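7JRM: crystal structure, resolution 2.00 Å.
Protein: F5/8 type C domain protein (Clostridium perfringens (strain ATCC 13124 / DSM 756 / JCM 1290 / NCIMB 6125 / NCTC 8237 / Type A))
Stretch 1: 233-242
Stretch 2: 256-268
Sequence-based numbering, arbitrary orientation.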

ATOM      1  N   GLU A 233       4.185  -6.153  13.617  1.00 19.98           N
ATOM      2  CA  GLU A 233       3.628  -7.484  13.398  1.00 20.01           C
ATOM      3  C   GLU A 233       2.976  -7.595  12.026  1.00 19.03           C
ATOM      4  O   GLU A 233       3.124  -8.616  11.345  1.00 16.09           O
ATOM      5  CB  GLU A 233       2.623  -7.822  14.500  1.00 20.80           C
ATOM      6  CG  GLU A 233       3.261  -8.120  15.847  1.00 22.65           C
ATOM      7  CD  GLU A 233       4.121  -9.369  15.821  1.00 28.29           C
ATOM      8  OE1 GLU A 233       3.561 -10.476  15.667  1.00 29.86           O
ATOM      9  OE2 GLU A 233       5.356  -9.244  15.954  1.00 24.36           O
ATOM     10  N   LEU A 234       2.250  -6.557  11.604  1.00 20.39           N
ATOM     11  CA  LEU A 234       1.643  -6.579  10.277  1.00 16.60           C
ATOM     12  C   LEU A 234       2.706  -6.539   9.187  1.00 21.69           C
ATOM     13  O   LEU A 234       2.579  -7.221   8.163  1.00 19.87           O
ATOM     14  CB  LEU A 234       0.667  -5.413  10.122  1.00 15.16           C
ATOM     15  CG  LEU A 234      -0.045  -5.340   8.769  1.00 15.42           C
ATOM     16  CD1 LEU A 234      -0.815  -6.625   8.510  1.00 13.35           C
ATOM     17  CD2 LEU A 234      -0.967  -4.134   8.699  1.00 15.77           C
ATOM     18  N   ASN A 235       3.762  -5.744   9.388  1.00 20.41           N
ATOM     19  CA  ASN A 235       4.866  -5.722   8.434  1.00 21.94           C
ATOM     20  C   ASN A 235       5.528  -7.089   8.331  1.00 21.23           C
ATOM     21  O   ASN A 235       5.925  -7.516   7.240  1.00 18.95           O
ATOM     22  CB  ASN A 235       5.894  -4.665   8.840  1.00 20.70           C
ATOM     23  CG  ASN A 235       5.884  -3.460   7.923  1.00 26.84           C
ATOM     24  OD1 ASN A 235       5.839  -3.594   6.701  1.00 25.69           O
ATOM     25  ND2 ASN A 235       5.931  -2.269   8.511  1.00 29.06           N
ATOM     26  N   LYS A 236       5.652  -7.791   9.459  1.00 18.48           N
ATOM     27  CA  LYS A 236       6.267  -9.114   9.450  1.00 24.46           C
ATOM     28  C   LYS A 236       5.419 -10.115   8.673  1.00 19.81           C
ATOM     29  O   LYS A 236       5.953 -10.923   7.905  1.00 20.52           O
ATOM     30  CB  LYS A 236       6.485  -9.592  10.885  1.00 21.63           C
ATOM     31  CG  LYS A 236       7.306 -10.864  11.009  1.00 26.40           C
ATOM     32  CD  LYS A 236       7.510 -11.236  12.469  1.00 24.71           C
ATOM     33  CE  LYS A 236       7.948 -12.683  12.618  1.00 30.01           C
ATOM     34  NZ  LYS A 236       6.850 -13.632  12.287  1.00 24.54           N
ATOM     35  N   ALA A 237       4.098 -10.075   8.859  1.00 18.87           N
ATOM     36  CA  ALA A 237       3.225 -11.010   8.157  1.00 18.69           C
ATOM     37  C   ALA A 237       3.156 -10.712   6.666  1.00 24.04           C
ATOM     38  O   ALA A 237       3.045 -11.640   5.855  1.00 21.88           O
ATOM     39  CB  ALA A 237       1.825 -10.981   8.770  1.00 21.77           C
ATOM     40  N   ILE A 238       3.219  -9.435   6.283  1.00 20.38           N
ATOM     41  CA  ILE A 238       3.150  -9.077   4.868  1.00 20.52           C
ATOM     42  C   ILE A 238       4.408  -9.537   4.141  1.00 21.84           C
ATOM     43  O   ILE A 238       4.337 -10.122   3.053  1.00 22.44           O
ATOM     44  CB  ILE A 238       2.927  -7.563   4.707  1.00 19.49           C
ATOM     45  CG1 ILE A 238       1.486  -7.191   5.055  1.00 21.31           C
ATOM     46  CG2 ILE A 238       3.262  -7.118   3.290  1.00 16.61           C
ATOM     47  CD1 ILE A 238       1.238  -5.701   5.100  1.00 21.06           C
ATOM     48  N   GLU A 239       5.579  -9.280   4.731  1.00 21.42           N
ATOM     49  CA  GLU A 239       6.833  -9.656   4.085  1.00 24.33           C
ATOM     50  C   GLU A 239       6.927 -11.165   3.896  1.00 26.22           C
ATOM     51  O   GLU A 239       7.409 -11.639   2.859  1.00 27.03           O
ATOM     52  CB  GLU A 239       8.018  -9.142   4.901  1.00 27.12           C
ATOM     53  CG  GLU A 239       8.167  -7.630   4.902  1.00 30.90           C
ATOM     54  CD  GLU A 239       7.990  -7.022   3.524  1.00 31.23           C
ATOM     55  OE1 GLU A 239       8.686  -7.460   2.582  1.00 32.59           O
ATOM     56  OE2 GLU A 239       7.154  -6.105   3.382  1.00 30.49           O
ATOM     57  N   GLU A 240       6.473 -11.936   4.885  1.00 21.04           N
ATOM     58  CA  GLU A 240       6.479 -13.387   4.744  1.00 26.27           C
ATOM     59  C   GLU A 240       5.424 -13.855   3.750  1.00 28.02           C
ATOM     60  O   GLU A 240       5.616 -14.877   3.082  1.00 31.89           O
ATOM     61  CB  GLU A 240       6.268 -14.048   6.105  1.00 27.70           C
ATOM     62  CG  GLU A 240       7.431 -13.855   7.067  1.00 32.40           C
ATOM     63  CD  GLU A 240       7.118 -14.332   8.472  1.00 36.51           C
ATOM     64  OE1 GLU A 240       7.903 -14.024   9.393  1.00 36.81           O
ATOM     65  OE2 GLU A 240       6.089 -15.015   8.655  1.00 35.45           O
ATOM     66  N   ALA A 241       4.312 -13.125   3.636  1.00 23.65           N
ATOM     67  CA  ALA A 241       3.292 -13.485   2.657  1.00 26.39           C
ATOM     68  C   ALA A 241       3.752 -13.172   1.239  1.00 26.25           C
ATOM     69  O   ALA A 241       3.495 -13.948   0.311  1.00 25.17           O
ATOM     70  CB  ALA A 241       1.982 -12.761   2.971  1.00 23.19           C
ATOM     71  N   LYS A 242       4.435 -12.042   1.052  1.00 24.88           N
ATOM     72  CA  LYS A 242       4.941 -11.673  -0.265  1.00 25.20           C
ATOM     73  C   LYS A 242       6.038 -12.609  -0.757  1.00 28.29           C
ATOM     74  O   LYS A 242       6.369 -12.572  -1.948  1.00 25.76           O
ATOM     75  CB  LYS A 242       5.456 -10.232  -0.241  1.00 24.63           C
ATOM     76  CG  LYS A 242       4.348  -9.186  -0.241  1.00 27.20           C
ATOM     77  CD  LYS A 242       4.895  -7.780  -0.435  1.00 29.90           C
ATOM     78  CE  LYS A 242       6.095  -7.515   0.460  1.00 31.69           C
ATOM     79  NZ  LYS A 242       6.505  -6.084   0.418  1.00 32.57           N
ATOM     80  N   ALA A 256      -7.573 -14.569  -2.598  1.00 27.57           N
ATOM     81  CA  ALA A 256      -7.896 -14.114  -1.250  1.00 28.12           C
ATOM     82  C   ALA A 256      -6.651 -13.633  -0.517  1.00 23.93           C
ATOM     83  O   ALA A 256      -6.676 -12.587   0.142  1.00 28.10           O
ATOM     84  CB  ALA A 256      -8.582 -15.235  -0.471  1.00 28.02           C
ATOM     85  N   LEU A 257      -5.552 -14.386  -0.616  1.00 25.21           N
ATOM     86  CA  LEU A 257      -4.303 -13.953   0.001  1.00 24.23           C
ATOM     87  C   LEU A 257      -3.804 -12.657  -0.622  1.00 20.51           C
ATOM     88  O   LEU A 257      -3.343 -11.755   0.087  1.00 16.36           O
ATOM     89  CB  LEU A 257      -3.245 -15.050  -0.126  1.00 25.33           C
ATOM     90  CG  LEU A 257      -1.827 -14.660   0.296  1.00 25.51           C
ATOM     91  CD1 LEU A 257      -1.764 -14.413   1.796  1.00 23.11           C
ATOM     92  CD2 LEU A 257      -0.824 -15.724  -0.121  1.00 23.57           C
ATOM     93  N   LYS A 258      -3.895 -12.545  -1.950  1.00 21.63           N
ATOM     94  CA  LYS A 258      -3.489 -11.317  -2.626  1.00 22.47           C
ATOM     95  C   LYS A 258      -4.312 -10.128  -2.150  1.00 22.78           C
ATOM     96  O   LYS A 258      -3.779  -9.026  -1.965  1.00 23.16           O
ATOM     97  CB  LYS A 258      -3.619 -11.489  -4.139  1.00 26.90           C
ATOM     98  CG  LYS A 258      -3.091 -10.321  -4.953  1.00 29.38           C
ATOM     99  CD  LYS A 258      -1.638 -10.027  -4.624  1.00 33.43           C
ATOM    100  CE  LYS A 258      -1.375  -8.533  -4.598  1.00 34.93           C
ATOM    101  NZ  LYS A 258      -1.600  -7.911  -5.933  1.00 29.30           N
ATOM    102  N   ASN A 259      -5.616 -10.330  -1.944  1.00 19.43           N
ATOM    103  CA  ASN A 259      -6.459  -9.253  -1.441  1.00 19.94           C
ATOM    104  C   ASN A 259      -6.102  -8.899  -0.003  1.00 18.22           C
ATOM    105  O   ASN A 259      -6.166  -7.728   0.388  1.00 15.41           O
ATOM    106  CB  ASN A 259      -7.933  -9.644  -1.547  1.00 26.12           C
ATOM    107  CG  ASN A 259      -8.392  -9.799  -2.984  1.00 28.72           C
ATOM    108  OD1 ASN A 259      -7.709  -9.374  -3.916  1.00 28.77           O
ATOM    109  ND2 ASN A 259      -9.556 -10.412  -3.172  1.00 35.28           N
ATOM    110  N   ALA A 260      -5.721  -9.898   0.799  1.00 17.86           N
ATOM    111  CA  ALA A 260      -5.345  -9.632   2.183  1.00 19.80           C
ATOM    112  C   ALA A 260      -4.021  -8.882   2.261  1.00 15.90           C
ATOM    113  O   ALA A 260      -3.847  -8.010   3.121  1.00 15.29           O
ATOM    114  CB  ALA A 260      -5.270 -10.941   2.969  1.00 17.62           C
ATOM    115  N   ILE A 261      -3.074  -9.212   1.379  1.00 17.31           N
ATOM    116  CA  ILE A 261      -1.819  -8.469   1.325  1.00 12.56           C
ATOM    117  C   ILE A 261      -2.082  -7.012   0.969  1.00 18.40           C
ATOM    118  O   ILE A 261      -1.478  -6.097   1.543  1.00 19.92           O
ATOM    119  CB  ILE A 261      -0.848  -9.129   0.328  1.00 16.19           C
ATOM    120  CG1 ILE A 261      -0.466 -10.533   0.798  1.00 17.01           C
ATOM    121  CG2 ILE A 261       0.400  -8.275   0.146  1.00 17.36           C
ATOM    122  CD1 ILE A 261       0.301 -11.333  -0.234  1.00 19.82           C
ATOM    123  N   SER A 262      -2.995  -6.774   0.024  1.00 18.66           N
ATOM    124  CA  SER A 262      -3.336  -5.406  -0.351  1.00 21.04           C
ATOM    125  C   SER A 262      -4.013  -4.668   0.797  1.00 17.73           C
ATOM    126  O   SER A 262      -3.702  -3.501   1.059  1.00 19.48           O
ATOM    127  CB  SER A 262      -4.230  -5.409  -1.591  1.00 21.49           C
ATOM    128  OG  SER A 262      -3.584  -6.040  -2.682  1.00 23.74           O
ATOM    129  N   LYS A 263      -4.942  -5.330   1.493  1.00 18.37           N
ATOM    130  CA  LYS A 263      -5.579  -4.706   2.649  1.00 16.34           C
ATOM    131  C   LYS A 263      -4.572  -4.430   3.756  1.00 17.54           C
ATOM    132  O   LYS A 263      -4.702  -3.435   4.480  1.00 16.55           O
ATOM    133  CB  LYS A 263      -6.714  -5.588   3.171  1.00 20.56           C
ATOM    134  CG  LYS A 263      -7.884  -5.734   2.210  1.00 19.63           C
ATOM    135  CD  LYS A 263      -8.404  -4.378   1.762  1.00 22.99           C
ATOM    136  N   GLY A 264      -3.565  -5.292   3.904  1.00 15.89           N
ATOM    137  CA  GLY A 264      -2.524  -5.033   4.884  1.00 16.20           C
ATOM    138  C   GLY A 264      -1.664  -3.840   4.514  1.00 18.08           C
ATOM    139  O   GLY A 264      -1.281  -3.048   5.380  1.00 16.01           O
ATOM    140  N   GLU A 265      -1.350  -3.693   3.225  1.00 16.18           N
ATOM    141  CA  GLU A 265      -0.566  -2.543   2.784  1.00 17.44           C
ATOM    142  C   GLU A 265      -1.337  -1.244   2.982  1.00 17.26           C
ATOM    143  O   GLU A 265      -0.748  -0.212   3.327  1.00 16.35           O
ATOM    144  CB  GLU A 265      -0.165  -2.713   1.318  1.00 19.63           C
ATOM    145  CG  GLU A 265       0.942  -3.730   1.090  1.00 18.16           C
ATOM    146  CD  GLU A 265       1.059  -4.146  -0.364  1.00 23.19           C
ATOM    147  OE1 GLU A 265       0.019  -4.196  -1.054  1.00 22.37           O
ATOM    148  OE2 GLU A 265       2.190  -4.425  -0.815  1.00 18.18           O
ATOM    149  N   GLU A 266      -2.654  -1.274   2.768  1.00 14.20           N
ATOM    150  CA  GLU A 266      -3.474  -0.099   3.048  1.00 17.03           C
ATOM    151  C   GLU A 266      -3.483   0.217   4.539  1.00 18.71           C
ATOM    152  O   GLU A 266      -3.455   1.390   4.931  1.00 18.79           O
ATOM    153  CB  GLU A 266      -4.901  -0.316   2.545  1.00 18.64           C
ATOM    154  CG  GLU A 266      -5.017  -0.566   1.052  1.00 23.43           C
ATOM    155  CD  GLU A 266      -6.352  -1.176   0.671  1.00 29.98           C
ATOM    156  OE1 GLU A 266      -7.367  -0.827   1.311  1.00 30.36           O
ATOM    157  OE2 GLU A 266      -6.387  -2.002  -0.264  1.00 24.89           O
ATOM    158  N   ALA A 267      -3.523  -0.818   5.383  1.00 16.23           N
ATOM    159  CA  ALA A 267      -3.554  -0.600   6.824  1.00 19.77           C
ATOM    160  C   ALA A 267      -2.266   0.037   7.329  1.00 18.25           C
ATOM    161  O   ALA A 267      -2.298   0.817   8.287  1.00 21.11           O
ATOM    162  CB  ALA A 267      -3.811  -1.920   7.550  1.00 20.22           C
ATOM    163  N   LEU A 268      -1.128  -0.283   6.703  1.00 18.71           N
ATOM    164  CA  LEU A 268       0.131   0.343   7.096  1.00 19.13           C
ATOM    165  C   LEU A 268       0.088   1.849   6.878  1.00 16.03           C
ATOM    166  O   LEU A 268       0.579   2.620   7.710  1.00 16.95           O
ATOM    167  CB  LEU A 268       1.293  -0.275   6.317  1.00 16.12           C
ATOM    168  CG  LEU A 268       1.617  -1.750   6.560  1.00 22.65           C
ATOM    169  CD1 LEU A 268       2.729  -2.214   5.632  1.00 21.77           C
ATOM    170  CD2 LEU A 268       1.997  -1.988   8.012  1.00 21.27           C
TER
HETATM  171  O   HOH W   1       4.449  -4.052   0.057  1.00 22.23           O

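The most unusual feature of this contact is a residue with no side chain at its centre. At Gly264 the helix of the second stretch offers bare backbone, and Ile238 from the first helix fills the space: its CD1 lies 3.5 Å from Gly264 C. An ideally placed CB on Gly264 would point toward the first helix and fall only 2.9 Å from Ile238 CD1, a clash, so glycine suits this position because the isoleucine already occupies the room a side chain would need. Leu234, one turn earlier, uses the same opening, with its CD2 3.5 Å from Gly264 O. Leu234 CD2 is a methyl group with no hydrogen bond to offer, so it only packs against this oxygen, which accepts a hydrogen bond from Leu268 N in its own helix (3.1 Å between N and O).

The two helices run roughly antiparallel, their N-to-C directions 146° apart and their axes 10.1 Å apart at closest approach. No direct hydrogen bond joins them, and apolar side chains supply most of the contact. Leu234, Ile238 and Ala241 lie three or four residues apart, the spacing that brings successive side chains to one face of a helix, and all three direct their CA-to-CB bonds toward the partner. Because the helices run in roughly opposing senses, Leu234 meets the later residues of the second stretch, whereas Ala241 meets the earlier ones.

At the first of these ends, Leu234 CD2 packs 3.8 Å from Ala267 CB and 3.7 Å from Leu268 CD2. The small methyl of Ala267 gives the leucine a surface to rest on, while Leu268, with the largest area covered by the opposite stretch, reaches farther: its CD1 lies 3.8 Å from Ile238 CD1 and 3.6 Å from Asn235 OD1. Asn235 is partly exposed, a place where its amide can border the apolar patch without being sealed inside it.

In the middle, the CA atoms of Ile238 and Ile261 are 6.1 Å apart. The CA-to-CB bond of Ile261 points sideways, but the end of its side chain comes nearer the first helix. Its CD1 approaches Ala241 CB to 3.9 Å, a contact in which a short residue leaves space for a long one. Leu257 CD1 adds a looser contact, 4.3 Å from Ala241 CB.

Lys242 shows how a long, charged residue can serve an edge. Its aliphatic portion lies along the apolar side chains, with CG 4.1 Å from Ile261 CG2, while its amino group extends to polar partners. Within its own stretch, Lys242 NZ forms a salt bridge with Glu239 OE2 at 3.0 Å. Across the contact it makes no direct bond to Glu265; instead a water accepts a hydrogen bond from Lys242 NZ (2.9 Å to the water O) and donates one to Glu265 OE2 (2.5 Å from the same O). Two opposite charges are thus linked through solvent beside an otherwise largely apolar interface.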